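Local coordinates for protein transcriptional regulator (PDB 4IVN) that acts as a transcriptional repressor of sialic acid catabolism, probably binding operator DNA through a helix-turn-helix domain and sensing the sugar phosphate ManNAc-6P through a SIS domain, at residues S253-E256 / Y261-S264; A146-R151 / L245-L250; Q99-S104 / S239-L244; G131-G136 / I191-L196. One frame throughout, in Å; residues are numbered along the deposited sequence.

Contact 1 of 4, residues S253-E256 / Y261-S264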
loop_
_atom_site.group_PDB
_atom_site.type_symbol
_atom_site.label_atom_id
_atom_site.label_comp_id
_atom_site.label_asym_id
_atom_site.label_seq_id
_atom_site.Cartn_x
_atom_site.Cartn_y
_atom_site.Cartn_z
ATOM N N SER A 253 17.098 -5.896 0.794
ATOM C CA SER A 253 18.146 -6.917 0.599
ATOM C C SER A 253 18.876 -6.719 -0.668
ATOM O O SER A 253 20.126 -6.781 -0.669
ATOM C CB SER A 253 17.634 -8.335 0.644
ATOM O OG SER A 253 16.858 -8.418 1.771
ATOM N N LEU A 254 18.135 -6.462 -1.745
ATOM C CA LEU A 254 18.776 -6.172 -3.030
ATOM C C LEU A 254 19.789 -5.009 -2.887
ATOM O O LEU A 254 20.941 -5.096 -3.370
ATOM C CB LEU A 254 17.757 -5.828 -4.120
ATOM C CG LEU A 254 17.117 -6.965 -4.896
ATOM C CD1 LEU A 254 15.734 -6.532 -5.396
ATOM C CD2 LEU A 254 18.077 -7.530 -5.969
ATOM N N LEU A 255 19.347 -3.924 -2.240
ATOM C CA LEU A 255 20.178 -2.754 -2.070
ATOM C C LEU A 255 21.393 -3.109 -1.203
ATOM O O LEU A 255 22.496 -2.635 -1.421
ATOM C CB LEU A 255 19.357 -1.620 -1.435
ATOM C CG LEU A 255 18.543 -0.867 -2.519
ATOM C CD1 LEU A 255 17.380 -0.121 -1.905
ATOM C CD2 LEU A 255 19.462 0.129 -3.279
ATOM N N GLU A 256 21.198 -4.033 -0.276
ATOM C CA GLU A 256 22.338 -4.419 0.561
ATOM C C GLU A 256 23.286 -5.326 -0.222
ATOM O O GLU A 256 24.479 -5.206 -0.069
ATOM C CB GLU A 256 21.855 -5.111 1.774
ATOM C CG GLU A 256 22.976 -5.599 2.650
ATOM C CD GLU A 256 22.672 -5.259 4.060
ATOM O OE1 GLU A 256 22.627 -4.043 4.363
ATOM O OE2 GLU A 256 22.463 -6.200 4.856
ATOM N N TYR A 261 22.713 -0.483 -6.967
ATOM C CA TYR A 261 21.305 -0.032 -7.116
ATOM C C TYR A 261 21.016 1.317 -6.506
ATOM O O TYR A 261 20.136 2.023 -6.943
ATOM C CB TYR A 261 20.334 -1.055 -6.526
ATOM C CG TYR A 261 20.235 -2.334 -7.365
ATOM C CD1 TYR A 261 19.926 -2.280 -8.738
ATOM C CD2 TYR A 261 20.335 -3.556 -6.767
ATOM C CE1 TYR A 261 19.787 -3.441 -9.488
ATOM C CE2 TYR A 261 20.218 -4.751 -7.507
ATOM C CZ TYR A 261 19.951 -4.676 -8.850
ATOM O OH TYR A 261 19.818 -5.888 -9.525
ATOM N N LYS A 262 21.817 1.714 -5.532
ATOM C CA LYS A 262 21.722 3.055 -4.986
ATOM C C LYS A 262 21.939 4.167 -6.011
ATOM O O LYS A 262 21.382 5.235 -5.822
ATOM C CB LYS A 262 22.700 3.246 -3.862
ATOM C CG LYS A 262 22.349 2.552 -2.564
ATOM C CD LYS A 262 23.512 2.871 -1.616
ATOM C CE LYS A 262 23.376 2.282 -0.226
ATOM N NZ LYS A 262 24.343 2.993 0.703
ATOM N N ASP A 263 22.725 3.944 -7.076
ATOM C CA ASP A 263 22.777 4.944 -8.146
ATOM C C ASP A 263 21.439 5.119 -8.820
ATOM O O ASP A 263 21.175 6.258 -9.286
ATOM C CB ASP A 263 23.789 4.626 -9.259
ATOM C CG ASP A 263 25.193 4.345 -8.691
ATOM O OD1 ASP A 263 25.478 4.783 -7.581
ATOM O OD2 ASP A 263 25.965 3.639 -9.337
ATOM N N SER A 264 20.654 4.018 -9.036
ATOM C CA SER A 264 19.325 4.229 -9.615
ATOM C C SER A 264 18.428 4.930 -8.650
ATOM O O SER A 264 17.629 5.701 -9.095
ATOM C CB SER A 264 18.565 2.950 -10.126
ATOM O OG SER A 264 19.348 2.400 -11.219
#
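Leu255 and Tyr261 mark the closest backbone approach between residues 253-256, near the end of helix 237-257, and residues 261-264, on helix 261-270, with their CA atoms 5.8 Å apart. Only four residues separate the two segments, and no hydrogen bond crosses between them. Side chains pack on each other and on backbone atoms of the facing segment, burying about 203 Å² over both sides. Leu255 makes the closest side-chain contacts, through CD2. Its CB does not aim at the other helix, but its CD2 methyl bends over to it and lies 3.6 Å from Tyr261 CB. The same methyl is 3.6 Å from Lys262 N and 3.8 Å from Lys262 CG, so it packs against both residues. Leu254 works from the buried side: its CD2 approaches Tyr261 CE2 obliquely, from one side of the ring, at 3.8 Å. Tyr261 has CG anti to its carbonyl carbon (chi1 -71°), which directs the ring back toward helix 237-257, and the carbonyl oxygen of Leu254 sits at the ring edge in its plane, 3.8 Å from Tyr261 CD2. The phenol oxygen is held elsewhere, by a hydrogen bond to His125 of helix 114-126, a helix that Leu254 also packs against. Burial falls off across the contact: Leu254 and Tyr261 are inside, whereas the extended Lys262 lies exposed at its margin. Two consecutive helices joined by a short connection and closed by largely apolar packing make this a plain packing of adjacent helices, formed by the last two helices of the chain beside helix 114-126.

Contact 2 of 4, residues A146-R151 / L245-L250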
loop_
_atom_site.group_PDB
_atom_site.type_symbol
_atom_site.label_atom_id
_atom_site.label_comp_id
_atom_site.label_asym_id
_atom_site.label_seq_id
_atom_site.Cartn_x
_atom_site.Cartn_y
_atom_site.Cartn_z
ATOM N N ALA A 146 6.245 -2.887 -7.993
ATOM C CA ALA A 146 6.706 -2.396 -9.215
ATOM C C ALA A 146 7.341 -1.003 -8.985
ATOM O O ALA A 146 8.311 -0.664 -9.622
ATOM C CB ALA A 146 5.533 -2.254 -10.185
ATOM N N TYR A 147 6.707 -0.160 -8.188
ATOM C CA TYR A 147 7.329 1.100 -7.804
ATOM C C TYR A 147 8.693 0.937 -7.216
ATOM O O TYR A 147 9.633 1.613 -7.670
ATOM C CB TYR A 147 6.404 1.943 -6.837
ATOM C CG TYR A 147 7.162 3.089 -6.184
ATOM C CD1 TYR A 147 7.275 4.331 -6.810
ATOM C CD2 TYR A 147 7.838 2.875 -4.943
ATOM C CE1 TYR A 147 7.986 5.413 -6.221
ATOM C CE2 TYR A 147 8.559 3.943 -4.366
ATOM C CZ TYR A 147 8.609 5.185 -5.004
ATOM O OH TYR A 147 9.325 6.183 -4.478
ATOM N N ARG A 148 8.868 0.060 -6.208
ATOM C CA ARG A 148 10.135 -0.047 -5.563
ATOM C C ARG A 148 11.224 -0.627 -6.580
ATOM O O ARG A 148 12.425 -0.243 -6.545
ATOM C CB ARG A 148 10.056 -0.989 -4.318
ATOM C CG ARG A 148 9.287 -0.370 -3.129
ATOM C CD ARG A 148 10.023 0.894 -2.624
ATOM N NE ARG A 148 11.311 0.510 -2.057
ATOM C CZ ARG A 148 11.538 -0.101 -0.892
ATOM N NH1 ARG A 148 10.558 -0.379 -0.031
ATOM N NH2 ARG A 148 12.792 -0.444 -0.595
ATOM N N LEU A 149 10.778 -1.530 -7.445
ATOM C CA LEU A 149 11.639 -2.024 -8.602
ATOM C C LEU A 149 12.090 -0.928 -9.540
ATOM O O LEU A 149 13.264 -0.918 -9.917
ATOM C CB LEU A 149 11.005 -3.167 -9.414
ATOM C CG LEU A 149 10.835 -4.396 -8.442
ATOM C CD1 LEU A 149 9.978 -5.545 -8.971
ATOM C CD2 LEU A 149 12.145 -4.962 -7.885
ATOM N N ILE A 150 11.172 -0.059 -9.946
ATOM C CA ILE A 150 11.489 1.024 -10.839
ATOM C C ILE A 150 12.459 2.005 -10.172
ATOM O O ILE A 150 13.338 2.510 -10.911
ATOM C CB ILE A 150 10.162 1.724 -11.315
ATOM C CG1 ILE A 150 9.501 0.821 -12.332
ATOM C CG2 ILE A 150 10.418 3.166 -11.914
ATOM C CD1 ILE A 150 8.036 1.234 -12.572
ATOM N N ARG A 151 12.377 2.172 -8.831
ATOM C CA ARG A 151 13.341 3.025 -8.095
ATOM C C ARG A 151 14.778 2.505 -8.251
ATOM O O ARG A 151 15.731 3.308 -8.410
ATOM C CB ARG A 151 13.000 3.118 -6.596
ATOM C CG ARG A 151 11.753 4.035 -6.257
ATOM C CD ARG A 151 11.722 5.404 -6.912
ATOM N NE ARG A 151 12.921 6.218 -6.562
ATOM C CZ ARG A 151 13.176 6.765 -5.370
ATOM N NH1 ARG A 151 12.273 6.761 -4.391
ATOM N NH2 ARG A 151 14.339 7.386 -5.180
ATOM N N LEU A 245 5.670 -5.219 3.941
ATOM C CA LEU A 245 6.956 -5.506 4.569
ATOM C C LEU A 245 7.824 -6.521 3.749
ATOM O O LEU A 245 9.004 -6.287 3.527
ATOM C CB LEU A 245 6.730 -6.074 5.948
ATOM C CG LEU A 245 7.991 -6.531 6.701
ATOM C CD1 LEU A 245 8.869 -5.345 7.030
ATOM C CD2 LEU A 245 7.624 -7.269 7.993
ATOM N N LEU A 246 7.229 -7.617 3.298
ATOM C CA LEU A 246 7.931 -8.525 2.334
ATOM C C LEU A 246 8.512 -7.790 1.141
ATOM O O LEU A 246 9.673 -8.084 0.759
ATOM C CB LEU A 246 7.011 -9.626 1.748
ATOM C CG LEU A 246 6.208 -10.544 2.667
ATOM C CD1 LEU A 246 5.352 -11.489 1.793
ATOM C CD2 LEU A 246 7.050 -11.285 3.694
ATOM N N VAL A 247 7.717 -6.909 0.513
ATOM C CA VAL A 247 8.228 -6.078 -0.608
ATOM C C VAL A 247 9.420 -5.236 -0.139
ATOM O O VAL A 247 10.518 -5.150 -0.819
ATOM C CB VAL A 247 7.161 -5.136 -1.239
ATOM C CG1 VAL A 247 7.809 -4.173 -2.202
ATOM C CG2 VAL A 247 6.076 -5.899 -2.038
ATOM N N ASP A 248 9.261 -4.604 1.033
ATOM C CA ASP A 248 10.351 -3.731 1.499
ATOM C C ASP A 248 11.642 -4.478 1.765
ATOM O O ASP A 248 12.713 -4.018 1.319
ATOM C CB ASP A 248 9.908 -2.975 2.764
ATOM C CG ASP A 248 10.870 -1.898 3.157
ATOM O OD1 ASP A 248 11.318 -1.021 2.331
ATOM O OD2 ASP A 248 11.067 -1.871 4.324
ATOM N N VAL A 249 11.536 -5.599 2.508
ATOM C CA VAL A 249 12.672 -6.464 2.794
ATOM C C VAL A 249 13.290 -7.040 1.521
ATOM O O VAL A 249 14.518 -7.051 1.363
ATOM C CB VAL A 249 12.262 -7.578 3.784
ATOM C CG1 VAL A 249 13.430 -8.485 4.021
ATOM C CG2 VAL A 249 11.760 -6.991 5.117
ATOM N N LEU A 250 12.469 -7.364 0.531
ATOM C CA LEU A 250 13.040 -7.816 -0.712
ATOM C C LEU A 250 13.952 -6.757 -1.277
ATOM O O LEU A 250 15.061 -7.054 -1.630
ATOM C CB LEU A 250 11.916 -8.244 -1.717
ATOM C CG LEU A 250 12.360 -8.640 -3.112
ATOM C CD1 LEU A 250 13.437 -9.768 -3.155
ATOM C CD2 LEU A 250 11.154 -8.996 -4.027
#
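Arg148 and Asp248 join two helices of the SIS domain, a parallel-sheet alpha/beta fold, by a buried salt bridge. Helix 137-151 and helix 237-257 stay well apart here: the nearest CA atoms, those of Arg148 and Asp248, are 8.0 Å from each other, and the separation is bridged mainly by the long Arg148 side chain. The close part is polar. Arg148 NH1 gives a hydrogen bond of 2.6 Å to Asp248 OD1 with an N-H...O angle of 158°, while Arg148 NH2 reaches the same oxygen only weakly, at 3.3 Å. Both nitrogens thus converge on one carboxylate oxygen instead of pairing with two, as the 60° angle between the guanidinium and carboxylate planes would lead one to expect. Arg148 folds at chi2 and chi3; Tyr144 OH of its own helix bonds NH1, and Asn252 OD1 of helix 237-257 bonds NH2. Asp248, Tyr144 and Asn252 together hold the guanidinium, which probably limits its rotation. The apolar part is looser: the closest approach of Val247 is that of CG1 to Arg148 CG, at 4.2 Å. Away from the interface, Tyr147 and Arg151 belong to the sugar phosphate pocket and do not touch 245-250. Arg151 CG lies 3.5 Å above one face of the Tyr147 ring, offset toward its rim, and Arg151 NH1 bonds Tyr147 OH, which is also hydrogen-bonded to the sugar. Phe237 of the second subunit packs on Asp248. At the bridge itself, Asp248 OD1 receives Arg148 NH1 on its anti side, 15° out of the carboxylate plane.

Contact 3 of 4, residues Q99-S104 / S239-L244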
loop_
_atom_site.group_PDB
_atom_site.type_symbol
_atom_site.label_atom_id
_atom_site.label_comp_id
_atom_site.label_asym_id
_atom_site.label_seq_id
_atom_site.Cartn_x
_atom_site.Cartn_y
_atom_site.Cartn_z
ATOM N N GLN A 99 -2.227 -0.989 16.608
ATOM C CA GLN A 99 -1.707 -2.189 17.278
ATOM C C GLN A 99 -1.807 -3.464 16.434
ATOM O O GLN A 99 -0.827 -4.232 16.406
ATOM C CB GLN A 99 -2.266 -2.394 18.687
ATOM C CG GLN A 99 -1.540 -3.504 19.508
ATOM C CD GLN A 99 -0.113 -3.120 19.900
ATOM O OE1 GLN A 99 0.121 -2.076 20.514
ATOM N NE2 GLN A 99 0.860 -3.969 19.548
ATOM N N SER A 100 -2.925 -3.683 15.711
ATOM C CA SER A 100 -3.026 -4.854 14.883
ATOM C C SER A 100 -1.881 -4.876 13.884
ATOM O O SER A 100 -1.323 -5.934 13.600
ATOM C CB SER A 100 -4.321 -4.863 14.077
ATOM O OG SER A 100 -5.384 -5.036 14.949
ATOM N N ALA A 101 -1.673 -3.725 13.221
ATOM C CA ALA A 101 -0.678 -3.631 12.170
ATOM C C ALA A 101 0.701 -3.871 12.773
ATOM O O ALA A 101 1.526 -4.557 12.156
ATOM C CB ALA A 101 -0.788 -2.270 11.453
ATOM N N VAL A 102 0.952 -3.362 13.993
ATOM C CA VAL A 102 2.218 -3.684 14.694
ATOM C C VAL A 102 2.422 -5.153 14.865
ATOM O O VAL A 102 3.512 -5.669 14.533
ATOM C CB VAL A 102 2.373 -2.968 16.049
ATOM C CG1 VAL A 102 3.570 -3.511 16.832
ATOM C CG2 VAL A 102 2.587 -1.475 15.768
ATOM N N ASP A 103 1.378 -5.846 15.343
ATOM C CA ASP A 103 1.473 -7.295 15.696
ATOM C C ASP A 103 1.723 -8.022 14.374
ATOM O O ASP A 103 2.542 -8.897 14.300
ATOM C CB ASP A 103 0.147 -7.851 16.277
ATOM C CG ASP A 103 -0.229 -7.236 17.613
ATOM O OD1 ASP A 103 0.641 -6.689 18.275
ATOM O OD2 ASP A 103 -1.420 -7.257 17.952
ATOM N N SER A 104 0.991 -7.643 13.338
ATOM C CA SER A 104 1.241 -8.246 12.033
ATOM C C SER A 104 2.639 -8.119 11.449
ATOM O O SER A 104 3.128 -9.053 10.788
ATOM C CB SER A 104 0.218 -7.750 11.030
ATOM O OG SER A 104 -0.957 -8.402 11.399
ATOM N N SER A 239 -3.365 -7.584 7.202
ATOM C CA SER A 239 -2.896 -8.536 6.185
ATOM C C SER A 239 -2.000 -7.871 5.121
ATOM O O SER A 239 -0.953 -8.429 4.739
ATOM C CB SER A 239 -4.065 -9.192 5.494
ATOM O OG SER A 239 -4.736 -9.944 6.478
ATOM N N LYS A 240 -2.358 -6.676 4.701
ATOM C CA LYS A 240 -1.603 -6.006 3.671
ATOM C C LYS A 240 -0.272 -5.457 4.214
ATOM O O LYS A 240 0.704 -5.364 3.483
ATOM C CB LYS A 240 -2.414 -4.840 3.084
ATOM C CG LYS A 240 -3.742 -5.234 2.378
ATOM C CD LYS A 240 -3.565 -6.246 1.193
ATOM C CE LYS A 240 -3.941 -7.668 1.579
ATOM N NZ LYS A 240 -3.983 -8.585 0.337
ATOM N N VAL A 241 -0.237 -5.099 5.488
ATOM C CA VAL A 241 0.962 -4.475 6.005
ATOM C C VAL A 241 2.088 -5.497 5.992
ATOM O O VAL A 241 3.228 -5.170 5.679
ATOM C CB VAL A 241 0.744 -3.778 7.369
ATOM C CG1 VAL A 241 0.765 -4.793 8.501
ATOM C CG2 VAL A 241 1.852 -2.732 7.581
ATOM N N GLY A 242 1.801 -6.756 6.270
ATOM C CA GLY A 242 2.902 -7.708 6.197
ATOM C C GLY A 242 3.344 -8.031 4.784
ATOM O O GLY A 242 4.528 -8.323 4.565
ATOM N N ALA A 243 2.380 -8.013 3.837
ATOM C CA ALA A 243 2.692 -8.229 2.361
ATOM C C ALA A 243 3.614 -7.081 1.891
ATOM O O ALA A 243 4.669 -7.316 1.250
ATOM C CB ALA A 243 1.427 -8.336 1.525
ATOM N N LEU A 244 3.313 -5.858 2.341
ATOM C CA LEU A 244 4.205 -4.735 2.015
ATOM C C LEU A 244 5.578 -4.811 2.658
ATOM O O LEU A 244 6.550 -4.451 2.002
ATOM C CB LEU A 244 3.527 -3.389 2.359
ATOM C CG LEU A 244 2.270 -3.078 1.583
ATOM C CD1 LEU A 244 1.454 -1.947 2.344
ATOM C CD2 LEU A 244 2.499 -2.746 0.079
#
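Ser104 OG is the polar atom around which several groups gather beside Val241: it is hydrogen-bonded to Arg227 NH1, with the carbonyl oxygens of Ala238 and Ser100 as weak partners. The part of Ser104 that meets residues 239-244 is its CB, 3.9 Å from Val241 CG1. This methyl is the centre of the contact. With chi1 at 80°, it occupies the crowded position between the backbone N and the carbonyl carbon, and from there sits between Ala101 and Ser104, three residues apart on helix 93-111. On the Ala101 side, the carbonyl oxygen of that residue is 3.7 Å from Val241 CG1 and its CB 4.2 Å. The backbones come close enough for such small residues to suffice, with CA atoms 6.4 Å apart at Ala101 and Val241 and 6.1 Å apart at Ser104 and Gly242. No hydrogen bond spans the two segments. Helix 93-111 lies here against the N-terminal half of helix 237-257, whose Ala243 and Leu244 pack on helix 137-151, and the second subunit adds Leu105 on Ala101 and its own Val241 on Val241, placing the pair of helices at the dimer interface.

Contact 4 of 4, residues G131-G136 / I191-L196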
loop_
_atom_site.group_PDB
_atom_site.type_symbol
_atom_site.label_atom_id
_atom_site.label_comp_id
_atom_site.label_asym_id
_atom_site.label_seq_id
_atom_site.Cartn_x
_atom_site.Cartn_y
_atom_site.Cartn_z
ATOM N N GLY A 131 7.299 -8.973 -14.213
ATOM C CA GLY A 131 5.845 -8.795 -14.379
ATOM C C GLY A 131 5.196 -9.016 -13.022
ATOM O O GLY A 131 5.532 -9.999 -12.309
ATOM N N CYS A 132 4.219 -8.181 -12.642
ATOM C CA CYS A 132 3.572 -8.393 -11.330
ATOM C C CYS A 132 2.055 -8.500 -11.521
ATOM O O CYS A 132 1.539 -7.827 -12.406
ATOM C CB CYS A 132 3.827 -7.214 -10.391
ATOM S SG CYS A 132 5.603 -6.907 -10.174
ATOM N N ILE A 133 1.393 -9.354 -10.737
ATOM C CA ILE A 133 -0.024 -9.652 -10.984
ATOM C C ILE A 133 -0.748 -9.631 -9.646
ATOM O O ILE A 133 -0.317 -10.283 -8.695
ATOM C CB ILE A 133 -0.271 -11.034 -11.702
ATOM C CG1 ILE A 133 0.540 -11.242 -12.971
ATOM C CG2 ILE A 133 -1.750 -11.208 -12.026
ATOM C CD1 ILE A 133 0.581 -12.750 -13.273
ATOM N N GLY A 134 -1.889 -8.895 -9.583
ATOM C CA GLY A 134 -2.711 -8.924 -8.406
ATOM C C GLY A 134 -3.947 -8.076 -8.600
ATOM O O GLY A 134 -3.931 -7.116 -9.422
ATOM N N VAL A 135 -5.029 -8.480 -7.919
ATOM C CA VAL A 135 -6.299 -7.741 -7.999
ATOM C C VAL A 135 -6.883 -7.296 -6.714
ATOM O O VAL A 135 -6.473 -7.742 -5.606
ATOM C CB VAL A 135 -7.392 -8.550 -8.784
ATOM C CG1 VAL A 135 -6.921 -8.918 -10.232
ATOM C CG2 VAL A 135 -7.782 -9.795 -8.000
ATOM N N GLY A 136 -7.838 -6.354 -6.769
ATOM C CA GLY A 136 -8.475 -5.868 -5.524
ATOM C C GLY A 136 -7.386 -5.286 -4.628
ATOM O O GLY A 136 -6.560 -4.490 -5.093
ATOM N N ILE A 191 -4.255 -16.676 -10.590
ATOM C CA ILE A 191 -3.645 -18.051 -10.711
ATOM C C ILE A 191 -3.411 -18.438 -12.135
ATOM O O ILE A 191 -2.400 -19.048 -12.454
ATOM C CB ILE A 191 -4.653 -19.129 -10.220
ATOM C CG1 ILE A 191 -4.796 -19.081 -8.715
ATOM C CG2 ILE A 191 -4.274 -20.560 -10.654
ATOM C CD1 ILE A 191 -5.893 -20.137 -8.376
ATOM N N HIS A 192 -4.384 -18.102 -13.008
ATOM C CA HIS A 192 -4.319 -18.530 -14.384
ATOM C C HIS A 192 -3.136 -17.853 -15.085
ATOM O O HIS A 192 -2.330 -18.501 -15.786
ATOM C CB HIS A 192 -5.644 -18.234 -15.079
ATOM C CG HIS A 192 -5.603 -18.544 -16.547
ATOM N ND1 HIS A 192 -5.519 -19.846 -17.035
ATOM C CD2 HIS A 192 -5.609 -17.695 -17.671
ATOM C CE1 HIS A 192 -5.452 -19.807 -18.367
ATOM N NE2 HIS A 192 -5.516 -18.480 -18.750
ATOM N N ALA A 193 -2.990 -16.550 -14.879
ATOM C CA ALA A 193 -1.894 -15.851 -15.461
ATOM C C ALA A 193 -0.575 -16.356 -14.828
ATOM O O ALA A 193 0.401 -16.664 -15.585
ATOM C CB ALA A 193 -2.080 -14.299 -15.320
ATOM N N ALA A 194 -0.510 -16.538 -13.504
ATOM C CA ALA A 194 0.775 -16.983 -12.933
ATOM C C ALA A 194 1.144 -18.354 -13.501
ATOM O O ALA A 194 2.322 -18.646 -13.838
ATOM C CB ALA A 194 0.747 -17.045 -11.382
ATOM N N GLY A 195 0.126 -19.206 -13.610
ATOM C CA GLY A 195 0.205 -20.581 -14.172
ATOM C C GLY A 195 0.747 -20.637 -15.581
ATOM O O GLY A 195 1.527 -21.545 -15.944
ATOM N N LEU A 196 0.409 -19.648 -16.403
ATOM C CA LEU A 196 0.987 -19.605 -17.758
ATOM C C LEU A 196 2.525 -19.417 -17.834
ATOM O O LEU A 196 3.199 -20.098 -18.680
ATOM C CB LEU A 196 0.327 -18.491 -18.549
ATOM C CG LEU A 196 -1.162 -18.900 -18.898
ATOM C CD1 LEU A 196 -1.937 -17.588 -19.262
ATOM C CD2 LEU A 196 -1.219 -19.988 -20.003
#
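Ile133 of strand 129-133 and Ala193 of helix 188-199 both direct their CB toward the other segment, and Ile133 CD1 meets the Ala193 methyl, CB, at 3.7 Å. Ile133 CG1 stands anti to the carbonyl carbon (chi1 -52°) and the chain then runs on extended (chi2 160°), which carries CD1 out to the helix surface. There the terminal methyl also rests 3.9 Å from Ala194 N, between the two alanines, whereas the Ala194 methyl is turned elsewhere. The backbones are not close: the nearest CA atoms, those of Ile133 and Ala194, are 7.6 Å apart, a separation bridged mainly by the reach of one isoleucine against a small residue. Ile133 is further packed by Val190 of the same helix as the alanines, by Ala165 of helix 162-170 and by Trp178 of the adjoining strand. Beyond the strand, Val135 and Gly136 make no contact with residues 191-196 and line the sugar phosphate pocket; the positive phi of Gly136, 59°, favours glycine there. With no hydrogen bond or charge between the segments and only 94 Å² buried, the chemistry implies hydrophobic sheet-to-helix packing of an alpha/beta sandwich, independent of directional bonds.

How the contacts relate
Contacts 2, 3 and 4 are buried, while contact 1 is only partly so and reaches the surface at Lys262. Helix 237-257 takes part in the first three, meeting helix 93-111 in contact 3, helix 137-151 in contact 2 and helix 261-270 in contact 1; contact 4 instead joins the inner strand 129-133 to a helix. Of the four, contact 2 alone carries a salt bridge between its segments, whereas the others rest on apolar packing. Contacts 1 and 2 touch, through Ser264 CB and Arg151 O at 3.3 Å, and contacts 3 and 4 lie on opposite sides of the chain's centre. Contacts 2 and 4 each include pocket residues.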